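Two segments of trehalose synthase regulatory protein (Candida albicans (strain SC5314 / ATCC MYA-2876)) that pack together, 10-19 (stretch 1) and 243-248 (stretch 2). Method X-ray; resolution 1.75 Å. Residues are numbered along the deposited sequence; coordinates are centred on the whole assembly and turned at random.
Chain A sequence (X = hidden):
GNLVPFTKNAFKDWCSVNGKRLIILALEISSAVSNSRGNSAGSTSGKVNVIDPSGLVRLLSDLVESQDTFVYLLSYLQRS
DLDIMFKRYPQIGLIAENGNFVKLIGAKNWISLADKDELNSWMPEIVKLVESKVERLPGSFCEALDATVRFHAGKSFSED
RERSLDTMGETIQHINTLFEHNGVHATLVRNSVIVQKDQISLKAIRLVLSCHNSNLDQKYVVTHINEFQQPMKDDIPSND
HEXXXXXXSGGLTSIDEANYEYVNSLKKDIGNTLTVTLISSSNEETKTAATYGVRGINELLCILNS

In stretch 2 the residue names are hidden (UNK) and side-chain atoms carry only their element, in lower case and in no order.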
# COMPACT_ATOMS: atom_id res chain seq x y z
N ALA A 10 -10.40 21.12 4.69
CA ALA A 10 -9.17 20.52 5.18
C ALA A 10 -8.26 20.11 4.02
O ALA A 10 -7.04 20.28 4.07
CB ALA A 10 -9.48 19.32 6.07
N PHE A 11 -8.87 19.58 2.97
CA PHE A 11 -8.13 19.20 1.77
C PHE A 11 -7.55 20.42 1.06
O PHE A 11 -6.38 20.42 0.69
CB PHE A 11 -9.03 18.41 0.81
CG PHE A 11 -8.37 18.09 -0.50
CD1 PHE A 11 -7.32 17.18 -0.57
CD2 PHE A 11 -8.78 18.70 -1.67
CE1 PHE A 11 -6.71 16.88 -1.77
CE2 PHE A 11 -8.17 18.41 -2.88
CZ PHE A 11 -7.13 17.50 -2.93
N LYS A 12 -8.37 21.45 0.88
CA LYS A 12 -7.93 22.67 0.21
C LYS A 12 -6.86 23.40 1.00
O LYS A 12 -5.97 24.03 0.42
CB LYS A 12 -9.12 23.61 -0.03
CG LYS A 12 -10.06 23.14 -1.12
CD LYS A 12 -9.31 22.89 -2.42
CE LYS A 12 -10.28 22.55 -3.55
NZ LYS A 12 -9.57 22.36 -4.85
N ASP A 13 -6.94 23.32 2.33
CA ASP A 13 -5.89 23.86 3.19
C ASP A 13 -4.58 23.13 2.94
O ASP A 13 -3.52 23.73 2.84
CB ASP A 13 -6.28 23.76 4.66
CG ASP A 13 -7.30 24.82 5.06
OD1 ASP A 13 -7.44 25.82 4.32
OD2 ASP A 13 -7.94 24.66 6.12
N TRP A 14 -4.67 21.80 2.84
CA TRP A 14 -3.51 20.97 2.55
C TRP A 14 -2.92 21.32 1.18
O TRP A 14 -1.70 21.33 1.01
CB TRP A 14 -3.90 19.49 2.62
CG TRP A 14 -2.86 18.54 2.12
CD1 TRP A 14 -1.83 18.00 2.85
CD2 TRP A 14 -2.75 17.99 0.80
NE1 TRP A 14 -1.08 17.16 2.05
CE2 TRP A 14 -1.63 17.14 0.79
CE3 TRP A 14 -3.49 18.14 -0.38
CZ2 TRP A 14 -1.22 16.45 -0.35
CZ3 TRP A 14 -3.09 17.45 -1.51
CH2 TRP A 14 -1.96 16.61 -1.48
N CYS A 15 -3.79 21.61 0.21
CA CYS A 15 -3.36 22.00 -1.13
C CYS A 15 -2.69 23.37 -1.17
O CYS A 15 -2.05 23.72 -2.16
CB CYS A 15 -4.55 22.02 -2.09
SG CYS A 15 -5.25 20.44 -2.53
N SER A 16 -2.86 24.15 -0.11
CA SER A 16 -2.43 25.54 -0.12
C SER A 16 -0.92 25.65 0.06
O SER A 16 -0.43 26.15 1.07
CB SER A 16 -3.15 26.34 0.96
OG SER A 16 -2.95 27.73 0.79
N VAL A 17 -0.18 25.16 -0.94
CA VAL A 17 1.27 25.17 -0.89
C VAL A 17 1.85 25.59 -2.23
O VAL A 17 1.17 25.58 -3.26
CB VAL A 17 1.86 23.78 -0.52
CG1 VAL A 17 1.49 23.39 0.90
CG2 VAL A 17 1.38 22.72 -1.51
N ASN A 18 3.13 25.95 -2.21
CA ASN A 18 3.85 26.25 -3.43
C ASN A 18 4.80 25.11 -3.78
O ASN A 18 5.89 25.00 -3.22
CB ASN A 18 4.63 27.56 -3.27
CG ASN A 18 5.17 28.07 -4.59
OD1 ASN A 18 4.81 27.58 -5.66
ND2 ASN A 18 6.05 29.07 -4.52
N GLY A 19 4.37 24.25 -4.70
CA GLY A 19 5.15 23.09 -5.08
C GLY A 19 4.28 21.89 -5.43
O GLY A 19 3.05 22.01 -5.51
N UNK A 243 8.40 18.60 -3.68
CA UNK A 243 7.10 18.20 -3.14
C UNK A 243 6.83 18.95 -1.84
O UNK A 243 7.59 18.83 -0.88
c UNK A 243 7.05 15.93 -4.24
c UNK A 243 5.74 16.32 -2.14
c UNK A 243 7.01 16.67 -2.91
N UNK A 244 5.75 19.73 -1.82
CA UNK A 244 5.41 20.55 -0.67
C UNK A 244 4.22 20.01 0.12
O UNK A 244 3.87 20.55 1.17
c UNK A 244 5.13 21.99 -1.13
N UNK A 245 3.59 18.96 -0.40
CA UNK A 245 2.45 18.35 0.29
C UNK A 245 2.35 16.87 -0.04
O UNK A 245 2.45 16.49 -1.20
c UNK A 245 1.16 19.06 -0.10
N UNK A 246 2.15 16.06 0.99
CA UNK A 246 1.96 14.61 0.83
C UNK A 246 0.69 14.16 1.55
O UNK A 246 0.43 14.59 2.68
c UNK A 246 3.16 13.81 1.36
c UNK A 246 2.96 12.31 1.12
c UNK A 246 4.45 14.27 0.72
N UNK A 247 -0.09 13.31 0.90
CA UNK A 247 -1.31 12.79 1.50
C UNK A 247 -1.35 11.28 1.33
O UNK A 247 -1.01 10.76 0.28
c UNK A 247 -4.88 14.28 1.16
c UNK A 247 -2.55 13.43 0.86
c UNK A 247 -3.95 13.11 1.41
c UNK A 247 -4.55 11.84 0.80
N UNK A 248 -1.76 10.58 2.39
CA UNK A 248 -1.97 9.14 2.30
C UNK A 248 -3.36 8.81 2.80
O UNK A 248 -3.76 9.29 3.86
c UNK A 248 -1.94 6.30 4.14
c UNK A 248 -2.17 4.93 4.17
c UNK A 248 -1.14 6.87 3.16
c UNK A 248 -1.58 4.13 3.22
c UNK A 248 -0.78 4.67 2.23
c UNK A 248 -0.56 6.04 2.21
c UNK A 248 -0.91 8.37 3.11
o UNK A 248 -1.79 2.77 3.27

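Residues 243-248 form a strand that packs against the helix of stretch 1; the axes of the strand and of the helix approach to 9.4 Å, with 149° between their N-to-C directions. Farther along stretch 1, residues Val17 to Gly19 pass beside the early part of the strand.

Position 243 carries three side-chain carbons, one attached to CA and bearing the other two. Its CA-to-CB bond points away from stretch 1, and the side chain makes no contact with stretch 1. Such a fork at the first carbon, without oxygen, identifies valine, and Val243 adds almost nothing to the contact.

At position 244 there is a single carbon, directed toward stretch 1. This CB lies 3.8 Å from CB of Val17, 3.7 Å from O of Asn18 and 4.1 Å from CA of Gly19; a lone methyl means alanine. The fit at Gly19 is close: an ideal CB there would fall 3.1 Å from CB of Ala244, and the backbone angles of Gly19 (146/-172) would in any case jam it against the preceding carbonyl oxygen.

Position 245 again shows one carbon, also pointing toward stretch 1. This CB lies 3.5 Å from CE2 of Trp14 and 3.9 Å from CG2 of Val17, and so touches both the helix and the segment that follows it. One carbon and nothing beyond it: alanine. The small side chain of Ala245 lets the indole approach the strand closely.

Position 246 has three carbons forked at the first, the pattern already seen at 243. Its CA-to-CB bond points away, and its part in the contact falls to the backbone; the side-chain pattern is that of valine. NE1 of Trp14 donates a weak hydrogen bond to O of Val246, 3.0 Å long with an N-H...O angle of 141°. The oxygen sits at the edge of the indole, near its plane, as expected for an acceptor of the ring N-H.

Four carbons appear at position 247, with the fork at the second. Its CA-to-CB bond points toward stretch 1, CB lies 3.5 Å from CZ2 of Trp14, and an end carbon lies over the indole face and near the edge of the Phe11 ring. The fork at the second carbon distinguishes leucine from isoleucine. The end carbon is CD1 of Leu247, 4.2 Å from the centroid of the six-membered ring of Trp14 and 6° off the normal, in a CH-pi contact. That methyl is also 4.2 Å from CD1 of Phe11.

Position 248 has one carbon leading to a six-carbon ring that bears an oxygen, and it is out of reach of stretch 1. This is tyrosine, and the hydroxyl of Tyr248 is hydrogen-bonded elsewhere in the structure.

The contact, which buries 386 Å² in all, centres on Trp14. Its indole packs against Ala245 and Leu247 while its nitrogen engages the strand backbone between them, adding a polar link to a largely apolar interface. Phe11 extends the packing at Leu247, Val17 continues it along both alanines, and Gly19 borders Ala244.

Stretch 2, residues 243-248: VAAVLY
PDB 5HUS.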